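Local coordinates for protein integral membrane indolylacetylinositol arabinosyltransferase EmbC (Mycolicibacterium smegmatis, PDB 7BVE) that probably transfers arabinose units to build the arabinan of the mycobacterial cell wall, working as an integral membrane arabinosyltransferase of the Emb family that is bound here by ethambutol, at residues Ala19-Thr33 with Ala457-Phe471. Sequence-based numbering, arbitrary orientation.
Sequences AIIAGLLGTLMAIAT and ALLAPIAAAGTVTIF
Gly23 meets Ala460 where helix 19-32 and helix 457-467 run side by side in the same direction, their axes crossing at 30° and coming within 7.8 Å. Small residues permit this closeness: the CA atoms of Gly23 and Ala460 are 4.8 Å apart, and Gly23 CA rests 3.8 Å from Ala460 O. One turn on, Ala464 CB packs against Gly23 O, while Gly26, also without a side chain, brings its O to the edge of the Phe471 ring. Gly23 and Thr27, four residues apart, thus line the interface in the manner of small-residue packing between membrane helices.

No hydrogen bond links the segments; the hydroxyls of Thr27 and Thr467 bond back into their own helices. Thr27 OG1, anti to its carbonyl carbon (chi1 -53°), donates to Gly23 O at 2.8 Å, approaching from the face of that carbonyl plane opposite the one used by Thr27 N. Thr467 OG1, held by a different rotamer (chi1 64°) between backbone N and carbonyl carbon, bonds Ala463 O, so each acceptor is gripped twice. Across the interface van der Waals packing remains, with Ala30 CB 3.6 Å from Thr467 OG1.

A type I turn from Thr467 to Ile470 interrupts the second helix and brings Ile470 and Phe471 to the far end of the interface. The Phe471 ring meets the backbone of Met29 and Ala30 obliquely, its CE2 3.7 Å from Ala30 CB. Ile470 CG2 packs on Ala30 O, and the Ile470 and Thr33 side chains run by each other in opposite senses, their CG2 atoms 4.0 Å apart. At the other end, Ile20 CG1 covers Ala457 and Ala19 CB touches the Pro461 ring.

Helix 214-238 borders both segments through Ala230, Thr227 and Met220, while Ile462, Ala465 and Thr469 pack on helix 409-422. The contact therefore joins the N-terminal helix to the predicted transmembrane region 453-474 within this bundle.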
loop_
_atom_site.group_PDB
_atom_site.type_symbol
_atom_site.label_atom_id
_atom_site.label_comp_id
_atom_site.label_asym_id
_atom_site.label_seq_id
_atom_site.Cartn_x
_atom_site.Cartn_y
_atom_site.Cartn_z
ATOM N N ALA A 19 14.567 16.034 52.692
ATOM C CA ALA A 19 13.945 15.381 51.544
ATOM C C ALA A 19 12.600 16.012 51.209
ATOM O O ALA A 19 12.338 16.341 50.047
ATOM C CB ALA A 19 13.787 13.887 51.817
ATOM N N ILE A 20 11.773 16.260 52.230
ATOM C CA ILE A 20 10.452 16.856 52.025
ATOM C C ILE A 20 10.579 18.277 51.493
ATOM O O ILE A 20 9.949 18.639 50.488
ATOM C CB ILE A 20 9.644 16.831 53.334
ATOM C CG1 ILE A 20 9.385 15.401 53.787
ATOM C CG2 ILE A 20 8.330 17.551 53.165
ATOM C CD1 ILE A 20 8.801 15.324 55.173
ATOM N N ILE A 21 11.424 19.089 52.138
ATOM C CA ILE A 21 11.533 20.504 51.784
ATOM C C ILE A 21 12.124 20.673 50.388
ATOM O O ILE A 21 11.567 21.390 49.545
ATOM C CB ILE A 21 12.354 21.257 52.844
ATOM C CG1 ILE A 21 11.586 21.304 54.163
ATOM C CG2 ILE A 21 12.688 22.650 52.374
ATOM C CD1 ILE A 21 12.395 21.816 55.324
ATOM N N ALA A 22 13.232 19.981 50.108
ATOM C CA ALA A 22 13.872 20.097 48.806
ATOM C C ALA A 22 13.011 19.508 47.695
ATOM O O ALA A 22 12.981 20.053 46.587
ATOM C CB ALA A 22 15.243 19.428 48.840
ATOM N N GLY A 23 12.257 18.440 47.977
ATOM C CA GLY A 23 11.425 17.851 46.942
ATOM C C GLY A 23 10.246 18.729 46.571
ATOM O O GLY A 23 9.933 18.904 45.384
ATOM N N LEU A 24 9.605 19.336 47.577
ATOM C CA LEU A 24 8.491 20.232 47.288
ATOM C C LEU A 24 8.960 21.516 46.608
ATOM O O LEU A 24 8.287 22.014 45.692
ATOM C CB LEU A 24 7.724 20.533 48.573
ATOM C CG LEU A 24 7.000 19.304 49.124
ATOM C CD1 LEU A 24 6.344 19.583 50.463
ATOM C CD2 LEU A 24 5.978 18.793 48.130
ATOM N N LEU A 25 10.128 22.044 47.007
ATOM C CA LEU A 25 10.641 23.247 46.357
ATOM C C LEU A 25 11.073 22.981 44.921
ATOM O O LEU A 25 10.858 23.829 44.042
ATOM C CB LEU A 25 11.783 23.842 47.158
ATOM C CG LEU A 25 11.315 24.558 48.426
ATOM C CD1 LEU A 25 12.484 24.969 49.285
ATOM C CD2 LEU A 25 10.530 25.767 48.003
ATOM N N GLY A 26 11.658 21.812 44.653
ATOM C CA GLY A 26 12.009 21.476 43.285
ATOM C C GLY A 26 10.794 21.291 42.397
ATOM O O GLY A 26 10.779 21.748 41.249
ATOM N N THR A 27 9.738 20.669 42.934
ATOM C CA THR A 27 8.514 20.489 42.158
ATOM C C THR A 27 7.833 21.826 41.868
ATOM O O THR A 27 7.350 22.052 40.750
ATOM C CB THR A 27 7.569 19.548 42.900
ATOM O OG1 THR A 27 8.269 18.345 43.225
ATOM C CG2 THR A 27 6.381 19.183 42.037
ATOM N N LEU A 28 7.827 22.743 42.839
ATOM C CA LEU A 28 7.205 24.049 42.617
ATOM C C LEU A 28 8.005 24.908 41.640
ATOM O O LEU A 28 7.424 25.550 40.754
ATOM C CB LEU A 28 7.005 24.775 43.948
ATOM C CG LEU A 28 5.654 24.626 44.652
ATOM C CD1 LEU A 28 5.345 23.201 45.083
ATOM C CD2 LEU A 28 5.645 25.537 45.860
ATOM N N MET A 29 9.336 24.930 41.769
ATOM C CA MET A 29 10.150 25.666 40.805
ATOM C C MET A 29 10.129 25.051 39.413
ATOM O O MET A 29 10.428 25.755 38.445
ATOM C CB MET A 29 11.598 25.758 41.275
ATOM C CG MET A 29 11.835 26.620 42.491
ATOM S SD MET A 29 11.549 28.364 42.196
ATOM C CE MET A 29 11.766 29.008 43.850
ATOM N N ALA A 30 9.806 23.765 39.283
ATOM C CA ALA A 30 9.634 23.163 37.966
ATOM C C ALA A 30 8.272 23.440 37.354
ATOM O O ALA A 30 8.173 23.587 36.136
ATOM C CB ALA A 30 9.852 21.654 38.042
ATOM N N ILE A 31 7.216 23.494 38.167
ATOM C CA ILE A 31 5.908 23.881 37.640
ATOM C C ILE A 31 5.895 25.355 37.240
ATOM O O ILE A 31 5.291 25.724 36.226
ATOM C CB ILE A 31 4.807 23.534 38.664
ATOM C CG1 ILE A 31 4.709 22.020 38.838
ATOM C CG2 ILE A 31 3.448 24.063 38.251
ATOM C CD1 ILE A 31 4.356 21.284 37.562
ATOM N N ALA A 32 6.609 26.211 37.972
ATOM C CA ALA A 32 6.538 27.643 37.704
ATOM C C ALA A 32 7.308 28.085 36.466
ATOM O O ALA A 32 6.916 29.076 35.848
ATOM C CB ALA A 32 7.053 28.433 38.906
ATOM N N THR A 33 8.386 27.397 36.092
ATOM C CA THR A 33 9.310 27.918 35.079
ATOM C C THR A 33 8.852 28.084 33.619
ATOM O O THR A 33 9.494 28.877 32.926
ATOM C CB THR A 33 10.617 27.111 35.087
ATOM O OG1 THR A 33 11.561 27.737 34.214
ATOM C CG2 THR A 33 10.431 25.682 34.646
ATOM N N ALA A 457 8.212 11.889 52.849
ATOM C CA ALA A 457 9.659 11.730 52.754
ATOM C C ALA A 457 10.059 10.721 51.691
ATOM O O ALA A 457 11.191 10.758 51.203
ATOM C CB ALA A 457 10.224 11.307 54.103
ATOM N N LEU A 458 9.162 9.816 51.321
ATOM C CA LEU A 458 9.459 8.849 50.280
ATOM C C LEU A 458 8.867 9.220 48.931
ATOM O O LEU A 458 9.254 8.622 47.926
ATOM C CB LEU A 458 8.952 7.456 50.672
ATOM C CG LEU A 458 9.572 6.782 51.891
ATOM C CD1 LEU A 458 8.886 5.467 52.144
ATOM C CD2 LEU A 458 11.052 6.577 51.711
ATOM N N LEU A 459 7.944 10.176 48.870
ATOM C CA LEU A 459 7.298 10.481 47.607
ATOM C C LEU A 459 7.497 11.910 47.116
ATOM O O LEU A 459 7.015 12.237 46.027
ATOM C CB LEU A 459 5.798 10.169 47.698
ATOM C CG LEU A 459 5.461 8.681 47.837
ATOM C CD1 LEU A 459 3.981 8.481 48.077
ATOM C CD2 LEU A 459 5.900 7.909 46.611
ATOM N N ALA A 460 8.177 12.771 47.866
ATOM C CA ALA A 460 8.535 14.080 47.325
ATOM C C ALA A 460 9.780 14.074 46.422
ATOM O O ALA A 460 9.758 14.770 45.392
ATOM C CB ALA A 460 8.682 15.094 48.463
ATOM N N PRO A 461 10.881 13.347 46.727
ATOM C CA PRO A 461 11.955 13.259 45.724
ATOM C C PRO A 461 11.564 12.544 44.444
ATOM O O PRO A 461 12.172 12.810 43.402
ATOM C CB PRO A 461 13.062 12.503 46.463
ATOM C CG PRO A 461 12.839 12.781 47.843
ATOM C CD PRO A 461 11.376 12.802 48.011
ATOM N N ILE A 462 10.559 11.670 44.482
ATOM C CA ILE A 462 10.050 11.049 43.262
ATOM C C ILE A 462 9.417 12.101 42.357
ATOM O O ILE A 462 9.641 12.116 41.141
ATOM C CB ILE A 462 9.058 9.926 43.614
ATOM C CG1 ILE A 462 9.746 8.865 44.472
ATOM C CG2 ILE A 462 8.468 9.300 42.369
ATOM C CD1 ILE A 462 10.903 8.192 43.801
ATOM N N ALA A 463 8.666 13.033 42.947
ATOM C CA ALA A 463 8.055 14.103 42.165
ATOM C C ALA A 463 9.098 15.083 41.642
ATOM O O ALA A 463 8.996 15.550 40.499
ATOM C CB ALA A 463 7.011 14.833 43.003
ATOM N N ALA A 464 10.117 15.391 42.453
ATOM C CA ALA A 464 11.181 16.289 42.000
ATOM C C ALA A 464 11.982 15.679 40.851
ATOM O O ALA A 464 12.288 16.356 39.858
ATOM C CB ALA A 464 12.100 16.638 43.167
ATOM N N ALA A 465 12.313 14.389 40.961
ATOM C CA ALA A 465 13.014 13.701 39.885
ATOM C C ALA A 465 12.148 13.561 38.646
ATOM O O ALA A 465 12.668 13.558 37.527
ATOM C CB ALA A 465 13.473 12.327 40.361
ATOM N N GLY A 466 10.832 13.451 38.817
ATOM C CA GLY A 466 9.956 13.393 37.661
ATOM C C GLY A 466 9.839 14.719 36.936
ATOM O O GLY A 466 9.704 14.750 35.710
ATOM N N THR A 467 9.889 15.830 37.669
ATOM C CA THR A 467 9.710 17.137 37.048
ATOM C C THR A 467 11.010 17.873 36.752
ATOM O O THR A 467 10.952 19.029 36.331
ATOM C CB THR A 467 8.831 18.033 37.919
ATOM O OG1 THR A 467 9.492 18.282 39.163
ATOM C CG2 THR A 467 7.487 17.382 38.177
ATOM N N VAL A 468 12.176 17.260 36.969
ATOM C CA VAL A 468 13.440 17.921 36.644
ATOM C C VAL A 468 13.642 18.171 35.142
ATOM O O VAL A 468 14.455 19.019 34.768
ATOM C CB VAL A 468 14.616 17.098 37.232
ATOM C CG1 VAL A 468 14.888 15.857 36.410
ATOM C CG2 VAL A 468 15.872 17.936 37.420
ATOM N N THR A 469 12.897 17.497 34.266
ATOM C CA THR A 469 13.134 17.617 32.828
ATOM C C THR A 469 12.518 18.890 32.240
ATOM O O THR A 469 12.940 19.344 31.165
ATOM C CB THR A 469 12.597 16.355 32.141
ATOM O OG1 THR A 469 13.044 15.213 32.879
ATOM C CG2 THR A 469 13.144 16.199 30.730
ATOM N N ILE A 470 11.566 19.502 32.949
ATOM C CA ILE A 470 10.932 20.741 32.502
ATOM C C ILE A 470 11.937 21.892 32.462
ATOM O O ILE A 470 11.828 22.794 31.625
ATOM C CB ILE A 470 9.718 21.025 33.411
ATOM C CG1 ILE A 470 8.694 19.909 33.246
ATOM C CG2 ILE A 470 9.031 22.330 33.086
ATOM C CD1 ILE A 470 7.570 19.965 34.237
ATOM N N PHE A 471 12.970 21.842 33.307
ATOM C CA PHE A 471 14.056 22.810 33.219
ATOM C C PHE A 471 14.880 22.650 31.952
ATOM O O PHE A 471 15.557 23.597 31.546
ATOM C CB PHE A 471 14.997 22.680 34.411
ATOM C CG PHE A 471 14.354 22.961 35.722
ATOM C CD1 PHE A 471 14.067 24.253 36.099
ATOM C CD2 PHE A 471 14.068 21.931 36.597
ATOM C CE1 PHE A 471 13.484 24.516 37.312
ATOM C CE2 PHE A 471 13.488 22.189 37.814
ATOM C CZ PHE A 471 13.199 23.482 38.169
#